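Local structure of insecticidal crystal protein Cry7Cal (Bacillus thuringiensis, 5ZI1) at residues 25-30 with 243-249; 422-428 with 454-459. The protein is an insecticidal delta endotoxin active against locusts, seen here as its three-domain toxin part, and probably acts by binding receptors and forming pores in gut-cell membranes. The contacts are given in a common frame with arbitrary orientation. Numbering follows the deposited sequence.

Interaction 1: residues 25-30 with 243-249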
ATOM      1  N   MET A  25       6.976  -1.966  -9.203  1.00 51.33           N
ATOM      2  CA  MET A  25       5.661  -2.393  -9.675  1.00 52.62           C
ATOM      3  C   MET A  25       5.568  -2.303 -11.196  1.00 54.11           C
ATOM      4  O   MET A  25       4.950  -3.160 -11.843  1.00 55.58           O
ATOM      5  CB  MET A  25       4.553  -1.552  -9.033  1.00 50.89           C
ATOM      6  CG  MET A  25       4.494  -1.606  -7.528  1.00 51.22           C
ATOM      7  SD  MET A  25       2.934  -0.954  -6.876  1.00 50.94           S
ATOM      8  CE  MET A  25       1.727  -2.019  -7.639  1.00 40.11           C
ATOM      9  N   GLY A  26       6.164  -1.263 -11.784  1.00 53.12           N
ATOM     10  CA  GLY A  26       6.076  -1.105 -13.220  1.00 55.34           C
ATOM     11  C   GLY A  26       6.813  -2.195 -13.961  1.00 55.76           C
ATOM     12  O   GLY A  26       6.418  -2.581 -15.061  1.00 63.09           O
ATOM     13  N   PHE A  27       7.884  -2.710 -13.373  1.00 54.68           N
ATOM     14  CA  PHE A  27       8.692  -3.751 -13.983  1.00 62.35           C
ATOM     15  C   PHE A  27       8.359  -5.141 -13.427  1.00 60.50           C
ATOM     16  O   PHE A  27       9.123  -6.088 -13.634  1.00 62.60           O
ATOM     17  CB  PHE A  27      10.177  -3.406 -13.786  1.00 56.23           C
ATOM     18  CG  PHE A  27      11.132  -4.233 -14.621  1.00 67.75           C
ATOM     19  CD1 PHE A  27      11.474  -3.840 -15.906  1.00 63.53           C
ATOM     20  CD2 PHE A  27      11.725  -5.389 -14.105  1.00 70.67           C
ATOM     21  CE1 PHE A  27      12.368  -4.596 -16.661  1.00 72.08           C
ATOM     22  CE2 PHE A  27      12.607  -6.147 -14.855  1.00 68.27           C
ATOM     23  CZ  PHE A  27      12.932  -5.752 -16.134  1.00 68.09           C
ATOM     24  N   ALA A  28       7.234  -5.293 -12.733  1.00 57.01           N
ATOM     25  CA  ALA A  28       6.944  -6.562 -12.082  1.00 57.05           C
ATOM     26  C   ALA A  28       6.740  -7.641 -13.136  1.00 63.21           C
ATOM     27  O   ALA A  28       5.914  -7.482 -14.045  1.00 63.18           O
ATOM     28  CB  ALA A  28       5.712  -6.441 -11.191  1.00 57.51           C
ATOM     29  N   GLY A  29       7.515  -8.728 -13.026  1.00 60.12           N
ATOM     30  CA  GLY A  29       7.385  -9.873 -13.895  1.00 57.08           C
ATOM     31  C   GLY A  29       8.275  -9.854 -15.125  1.00 64.19           C
ATOM     32  O   GLY A  29       8.514 -10.919 -15.710  1.00 59.39           O
ATOM     33  N   HIS A  30       8.766  -8.677 -15.537  1.00 61.48           N
ATOM     34  CA  HIS A  30       9.641  -8.587 -16.701  1.00 64.68           C
ATOM     35  C   HIS A  30      10.906  -9.423 -16.500  1.00 65.35           C
ATOM     36  O   HIS A  30      11.367  -9.644 -15.373  1.00 63.10           O
ATOM     37  CB  HIS A  30      10.062  -7.140 -16.971  1.00 65.70           C
ATOM     38  CG  HIS A  30       8.967  -6.229 -17.444  1.00 69.21           C
ATOM     39  ND1 HIS A  30       8.040  -5.669 -16.587  1.00 72.69           N
ATOM     40  CD2 HIS A  30       8.711  -5.699 -18.665  1.00 72.88           C
ATOM     41  CE1 HIS A  30       7.234  -4.871 -17.266  1.00 70.79           C
ATOM     42  NE2 HIS A  30       7.619  -4.870 -18.530  1.00 73.98           N
ATOM     43  N   MET A 243       5.982 -13.971 -16.660  1.00 55.45           N
ATOM     44  CA  MET A 243       5.798 -12.812 -17.525  1.00 60.57           C
ATOM     45  C   MET A 243       5.264 -11.631 -16.726  1.00 58.47           C
ATOM     46  O   MET A 243       4.949 -11.737 -15.534  1.00 54.88           O
ATOM     47  CB  MET A 243       4.882 -13.138 -18.711  1.00 61.72           C
ATOM     48  CG  MET A 243       3.433 -13.417 -18.363  1.00 64.92           C
ATOM     49  SD  MET A 243       2.663 -14.486 -19.618  1.00 79.03           S
ATOM     50  CE  MET A 243       3.647 -14.126 -21.079  1.00 69.38           C
ATOM     51  N   GLU A 244       5.198 -10.488 -17.411  1.00 58.62           N
ATOM     52  CA  GLU A 244       4.780  -9.235 -16.799  1.00 60.05           C
ATOM     53  C   GLU A 244       3.475  -9.408 -16.042  1.00 54.83           C
ATOM     54  O   GLU A 244       2.539 -10.048 -16.521  1.00 53.48           O
ATOM     55  CB  GLU A 244       4.648  -8.159 -17.871  1.00 60.08           C
ATOM     56  CG  GLU A 244       5.933  -7.982 -18.660  1.00 65.88           C
ATOM     57  CD  GLU A 244       5.777  -7.017 -19.820  1.00 75.72           C
ATOM     58  OE1 GLU A 244       4.711  -6.365 -19.899  1.00 71.71           O
ATOM     59  OE2 GLU A 244       6.718  -6.908 -20.645  1.00 75.69           O
ATOM     60  N   THR A 245       3.448  -8.861 -14.831  1.00 53.72           N
ATOM     61  CA  THR A 245       2.389  -9.085 -13.859  1.00 47.25           C
ATOM     62  C   THR A 245       1.930  -7.720 -13.394  1.00 47.98           C
ATOM     63  O   THR A 245       2.764  -6.871 -13.075  1.00 48.76           O
ATOM     64  CB  THR A 245       2.902  -9.900 -12.656  1.00 46.60           C
ATOM     65  OG1 THR A 245       3.506 -11.123 -13.109  1.00 53.80           O
ATOM     66  CG2 THR A 245       1.767 -10.215 -11.695  1.00 44.20           C
ATOM     67  N   VAL A 246       0.623  -7.507 -13.349  1.00 44.35           N
ATOM     68  CA  VAL A 246       0.059  -6.208 -13.008  1.00 49.91           C
ATOM     69  C   VAL A 246      -0.563  -6.311 -11.623  1.00 46.48           C
ATOM     70  O   VAL A 246      -1.474  -7.123 -11.399  1.00 42.02           O
ATOM     71  CB  VAL A 246      -0.969  -5.742 -14.051  1.00 50.01           C
ATOM     72  CG1 VAL A 246      -1.610  -4.434 -13.595  1.00 46.60           C
ATOM     73  CG2 VAL A 246      -0.292  -5.569 -15.393  1.00 48.96           C
ATOM     74  N   THR A 247      -0.096  -5.473 -10.702  1.00 39.85           N
ATOM     75  CA  THR A 247      -0.515  -5.558  -9.313  1.00 42.35           C
ATOM     76  C   THR A 247      -1.073  -4.233  -8.811  1.00 48.09           C
ATOM     77  O   THR A 247      -0.832  -3.158  -9.387  1.00 50.55           O
ATOM     78  CB  THR A 247       0.655  -5.987  -8.456  1.00 47.59           C
ATOM     79  OG1 THR A 247       1.679  -4.996  -8.585  1.00 46.55           O
ATOM     80  CG2 THR A 247       1.198  -7.309  -8.975  1.00 39.25           C
ATOM     81  N   GLU A 248      -1.839  -4.323  -7.718  1.00 49.39           N
ATOM     82  CA  GLU A 248      -2.467  -3.157  -7.110  1.00 51.06           C
ATOM     83  C   GLU A 248      -2.277  -3.198  -5.599  1.00 46.52           C
ATOM     84  O   GLU A 248      -2.342  -4.270  -4.994  1.00 40.78           O
ATOM     85  CB  GLU A 248      -3.969  -3.091  -7.421  1.00 45.18           C
ATOM     86  CG  GLU A 248      -4.354  -3.455  -8.847  1.00 49.30           C
ATOM     87  CD  GLU A 248      -5.828  -3.130  -9.141  1.00 51.84           C
ATOM     88  OE1 GLU A 248      -6.698  -3.486  -8.299  1.00 46.98           O
ATOM     89  OE2 GLU A 248      -6.108  -2.500 -10.198  1.00 49.88           O
ATOM     90  N   LEU A 249      -2.064  -2.018  -5.004  1.00 40.75           N
ATOM     91  CA  LEU A 249      -2.030  -1.820  -3.558  1.00 38.86           C
ATOM     92  C   LEU A 249      -3.366  -1.229  -3.121  1.00 42.05           C
ATOM     93  O   LEU A 249      -3.625  -0.045  -3.347  1.00 49.40           O
ATOM     94  CB  LEU A 249      -0.903  -0.867  -3.168  1.00 42.38           C
ATOM     95  CG  LEU A 249       0.504  -1.176  -3.639  1.00 45.67           C
ATOM     96  CD1 LEU A 249       1.390   0.057  -3.476  1.00 39.73           C
ATOM     97  CD2 LEU A 249       1.064  -2.380  -2.860  1.00 42.36           C
TER
HETATM   98  O   HOH W   1       2.436  -4.704 -10.939  1.00 55.96           O
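The end of helix 13-26 and the turn that follows it lie along an extended segment, with CA atoms 6.9 Å apart at M25 and T247 but only 4.0 Å at G29 and E244. F27 to H30 form a type II beta turn, which presents the A28 carbonyl to strand 245-246: T245 N donates to A28 O at 2.9 Å, the one direct hydrogen bond between the segments. G29 fits because it is glycine; a CB would run into M243 O and T245 N. Where the backbones diverge, a water fills the gap, donating to M25 O and T245 O and accepting from T247 N and T247 OG1. M25 reaches across with SD 3.9 Å from L249 CD1. At the other end E244 CG lies over the face of the H30 ring, 3.5 Å from its centroid, a CH-pi contact. Strand 245-246 also pairs in parallel with strand 468-472, and the contact lies where helical domain I meets the others in the three-domain Cry fold.

Interaction 2: residues 422-428 with 454-459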
ATOM      1  N   TYR A 422      -4.139  11.656 -16.045  1.00 58.50           N
ATOM      2  CA  TYR A 422      -4.893  10.775 -15.160  1.00 57.83           C
ATOM      3  C   TYR A 422      -4.254   9.394 -15.069  1.00 61.27           C
ATOM      4  O   TYR A 422      -4.036   8.731 -16.088  1.00 64.11           O
ATOM      5  CB  TYR A 422      -6.322  10.653 -15.698  1.00 53.97           C
ATOM      6  CG  TYR A 422      -7.284   9.791 -14.917  1.00 53.95           C
ATOM      7  CD1 TYR A 422      -8.019  10.322 -13.866  1.00 51.38           C
ATOM      8  CD2 TYR A 422      -7.501   8.458 -15.266  1.00 57.10           C
ATOM      9  CE1 TYR A 422      -8.932   9.541 -13.164  1.00 54.80           C
ATOM     10  CE2 TYR A 422      -8.415   7.668 -14.571  1.00 50.76           C
ATOM     11  CZ  TYR A 422      -9.125   8.215 -13.522  1.00 55.46           C
ATOM     12  OH  TYR A 422     -10.029   7.447 -12.825  1.00 62.36           O
ATOM     13  N   GLY A 423      -3.970   8.957 -13.839  1.00 55.01           N
ATOM     14  CA  GLY A 423      -3.475   7.622 -13.600  1.00 56.87           C
ATOM     15  C   GLY A 423      -1.972   7.490 -13.570  1.00 54.69           C
ATOM     16  O   GLY A 423      -1.473   6.422 -13.214  1.00 60.09           O
ATOM     17  N   ASP A 424      -1.236   8.546 -13.898  1.00 58.78           N
ATOM     18  CA  ASP A 424       0.224   8.508 -13.964  1.00 58.32           C
ATOM     19  C   ASP A 424       0.806   8.548 -12.551  1.00 55.37           C
ATOM     20  O   ASP A 424       0.858   9.603 -11.911  1.00 55.50           O
ATOM     21  CB  ASP A 424       0.726   9.673 -14.815  1.00 59.27           C
ATOM     22  CG  ASP A 424       2.228   9.637 -15.041  1.00 63.95           C
ATOM     23  OD1 ASP A 424       2.875   8.625 -14.672  1.00 65.53           O
ATOM     24  OD2 ASP A 424       2.760  10.620 -15.602  1.00 61.68           O
ATOM     25  N   LEU A 425       1.276   7.395 -12.058  1.00 54.85           N
ATOM     26  CA  LEU A 425       1.945   7.364 -10.754  1.00 54.47           C
ATOM     27  C   LEU A 425       3.278   8.076 -10.751  1.00 51.22           C
ATOM     28  O   LEU A 425       3.717   8.517  -9.689  1.00 56.64           O
ATOM     29  CB  LEU A 425       2.180   5.944 -10.256  1.00 55.62           C
ATOM     30  CG  LEU A 425       0.894   5.156 -10.284  1.00 59.42           C
ATOM     31  CD1 LEU A 425       0.986   4.023 -11.327  1.00 65.35           C
ATOM     32  CD2 LEU A 425       0.560   4.699  -8.870  1.00 52.81           C
ATOM     33  N   GLU A 426       3.941   8.188 -11.897  1.00 52.95           N
ATOM     34  CA  GLU A 426       5.110   9.050 -11.970  1.00 56.23           C
ATOM     35  C   GLU A 426       4.772  10.470 -11.545  1.00 60.65           C
ATOM     36  O   GLU A 426       5.672  11.212 -11.136  1.00 64.38           O
ATOM     37  CB  GLU A 426       5.670   9.038 -13.389  1.00 60.09           C
ATOM     38  CG  GLU A 426       7.174   8.952 -13.463  1.00 66.74           C
ATOM     39  CD  GLU A 426       7.635   8.206 -14.708  1.00 73.74           C
ATOM     40  OE1 GLU A 426       6.856   8.165 -15.685  1.00 64.03           O
ATOM     41  OE2 GLU A 426       8.753   7.629 -14.696  1.00 80.33           O
ATOM     42  N   GLU A 427       3.496  10.857 -11.611  1.00 51.67           N
ATOM     43  CA  GLU A 427       3.078  12.197 -11.212  1.00 63.15           C
ATOM     44  C   GLU A 427       2.483  12.237  -9.810  1.00 56.28           C
ATOM     45  O   GLU A 427       2.883  13.071  -9.004  1.00 57.01           O
ATOM     46  CB  GLU A 427       2.075  12.767 -12.227  1.00 55.80           C
ATOM     47  CG  GLU A 427       2.743  13.295 -13.477  1.00 61.92           C
ATOM     48  CD  GLU A 427       1.753  13.891 -14.461  1.00 66.31           C
ATOM     49  OE1 GLU A 427       1.204  13.130 -15.282  1.00 63.22           O
ATOM     50  OE2 GLU A 427       1.511  15.117 -14.395  1.00 64.57           O
ATOM     51  N   TYR A 428       1.523  11.364  -9.507  1.00 54.80           N
ATOM     52  CA  TYR A 428       0.903  11.330  -8.190  1.00 50.43           C
ATOM     53  C   TYR A 428       0.605   9.883  -7.828  1.00 53.62           C
ATOM     54  O   TYR A 428       0.176   9.099  -8.679  1.00 52.41           O
ATOM     55  CB  TYR A 428      -0.377  12.178  -8.132  1.00 51.01           C
ATOM     56  CG  TYR A 428      -1.535  11.701  -8.993  1.00 46.78           C
ATOM     57  CD1 TYR A 428      -1.574  11.964 -10.359  1.00 46.24           C
ATOM     58  CD2 TYR A 428      -2.604  11.026  -8.429  1.00 47.07           C
ATOM     59  CE1 TYR A 428      -2.641  11.536 -11.149  1.00 48.43           C
ATOM     60  CE2 TYR A 428      -3.662  10.587  -9.198  1.00 51.93           C
ATOM     61  CZ  TYR A 428      -3.686  10.845 -10.561  1.00 54.37           C
ATOM     62  OH  TYR A 428      -4.759  10.402 -11.320  1.00 48.52           O
ATOM     63  N   HIS A 454      -4.056   4.127  -3.191  1.00 42.18           N
ATOM     64  CA  HIS A 454      -2.916   4.139  -4.103  1.00 41.79           C
ATOM     65  C   HIS A 454      -3.377   4.108  -5.555  1.00 44.70           C
ATOM     66  O   HIS A 454      -4.334   3.408  -5.901  1.00 48.29           O
ATOM     67  CB  HIS A 454      -2.034   2.923  -3.810  1.00 42.30           C
ATOM     68  CG  HIS A 454      -0.656   3.006  -4.383  1.00 38.59           C
ATOM     69  ND1 HIS A 454      -0.289   2.347  -5.536  1.00 42.91           N
ATOM     70  CD2 HIS A 454       0.455   3.639  -3.940  1.00 43.32           C
ATOM     71  CE1 HIS A 454       0.984   2.588  -5.795  1.00 44.52           C
ATOM     72  NE2 HIS A 454       1.462   3.364  -4.836  1.00 49.71           N
ATOM     73  N   VAL A 455      -2.689   4.862  -6.418  1.00 44.77           N
ATOM     74  CA  VAL A 455      -3.157   5.011  -7.797  1.00 44.54           C
ATOM     75  C   VAL A 455      -2.902   3.768  -8.651  1.00 50.12           C
ATOM     76  O   VAL A 455      -3.438   3.667  -9.766  1.00 44.89           O
ATOM     77  CB  VAL A 455      -2.552   6.313  -8.378  1.00 50.88           C
ATOM     78  CG1 VAL A 455      -2.842   6.491  -9.867  1.00 47.73           C
ATOM     79  CG2 VAL A 455      -3.121   7.507  -7.629  1.00 45.16           C
ATOM     80  N   SER A 456      -2.152   2.778  -8.140  1.00 43.40           N
ATOM     81  CA  SER A 456      -2.020   1.527  -8.878  1.00 44.56           C
ATOM     82  C   SER A 456      -3.344   0.786  -8.975  1.00 44.53           C
ATOM     83  O   SER A 456      -3.525  -0.032  -9.887  1.00 46.22           O
ATOM     84  CB  SER A 456      -0.977   0.620  -8.221  1.00 43.73           C
ATOM     85  OG  SER A 456      -1.343   0.321  -6.888  1.00 40.65           O
ATOM     86  N   VAL A 457      -4.272   1.034  -8.054  1.00 43.75           N
ATOM     87  CA  VAL A 457      -5.595   0.441  -8.189  1.00 44.08           C
ATOM     88  C   VAL A 457      -6.317   1.102  -9.351  1.00 49.44           C
ATOM     89  O   VAL A 457      -6.416   2.334  -9.419  1.00 45.77           O
ATOM     90  CB  VAL A 457      -6.402   0.610  -6.901  1.00 41.27           C
ATOM     91  CG1 VAL A 457      -7.695  -0.208  -7.002  1.00 39.68           C
ATOM     92  CG2 VAL A 457      -5.554   0.235  -5.712  1.00 40.94           C
ATOM     93  N   ARG A 458      -6.832   0.297 -10.246  1.00 47.75           N
ATOM     94  CA  ARG A 458      -7.483   0.781 -11.429  1.00 43.62           C
ATOM     95  C   ARG A 458      -8.987   0.562 -11.319  1.00 46.36           C
ATOM     96  O   ARG A 458      -9.434  -0.381 -10.662  1.00 41.77           O
ATOM     97  CB  ARG A 458      -6.907   0.081 -12.661  1.00 50.55           C
ATOM     98  CG  ARG A 458      -5.372   0.226 -12.778  1.00 50.56           C
ATOM     99  CD  ARG A 458      -4.931   1.682 -12.517  1.00 52.00           C
ATOM    100  NE  ARG A 458      -5.697   2.603 -13.367  1.00 60.82           N
ATOM    101  CZ  ARG A 458      -5.938   3.888 -13.096  1.00 54.42           C
ATOM    102  NH1 ARG A 458      -6.664   4.614 -13.949  1.00 56.91           N
ATOM    103  NH2 ARG A 458      -5.460   4.450 -11.987  1.00 52.70           N
ATOM    104  N   PRO A 459      -9.803   1.466 -11.867  1.00 50.51           N
ATOM    105  CA  PRO A 459     -11.254   1.375 -11.643  1.00 47.10           C
ATOM    106  C   PRO A 459     -11.982   0.392 -12.545  1.00 45.93           C
ATOM    107  O   PRO A 459     -13.173   0.160 -12.321  1.00 46.69           O
ATOM    108  CB  PRO A 459     -11.734   2.812 -11.878  1.00 46.14           C
ATOM    109  CG  PRO A 459     -10.702   3.444 -12.743  1.00 47.43           C
ATOM    110  CD  PRO A 459      -9.393   2.796 -12.350  1.00 53.40           C
TER
HETATM  111  O   HOH W   2      -1.839   3.729 -12.619  1.00 59.27           O
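H454 ends strand 448-454 and opens a type I beta turn to V457, with H454 ND1 and S456 OG hydrogen-bonded at 2.7 Å. The H454 ring also meets L425, CE1 to CD2 at 3.8 Å. V455 points into the facing loop: its CB lies 3.5 Å from L425 CD2, its CG2 3.5 Å from Y428 CE2, and its CG1 3.6 Å from G423 O. A water donates to G423 O and V455 O, joining the two backbones. At S456 the backbone passes close to L425, whose CD2 is 3.4 Å from S456 N. R458 folds back so that NH2 donates to V455 O at 3.1 Å, while NH1 approaches Y422 CE2 at 3.6 Å with the tyrosine carbon near the guanidinium plane. P459 CG finishes the contact 4.1 Å from Y422 OH. Y428 OH accepts from G423 N and is also hydrogen-bonded to D353. The two domain II loops pack against helix 13-26 through L425 on R22 and S456 on M25, and V457 and P459 touch W295 of strand 294-306.

From the N terminus, helix 13-26 ends in the turn of interaction 1, and the chain runs through the remaining helices of domain I before 243-249 returns to that turn, closing a long, mostly helical excursion. Interaction 2 follows in series, neither nested nor crossed: it closes a short excursion that includes strands 430-437 and 448-454, late in domain II. The two sites meet directly, since E248 OE2 and R458 N lie 2.9 Å apart and L249 N and S456 OG 3.1 Å, both probable hydrogen bonds. K475, which forms a salt bridge with E248 and hydrogen-bonds to R458 O, brings in the start of domain III. Together they tie the three domains at one junction.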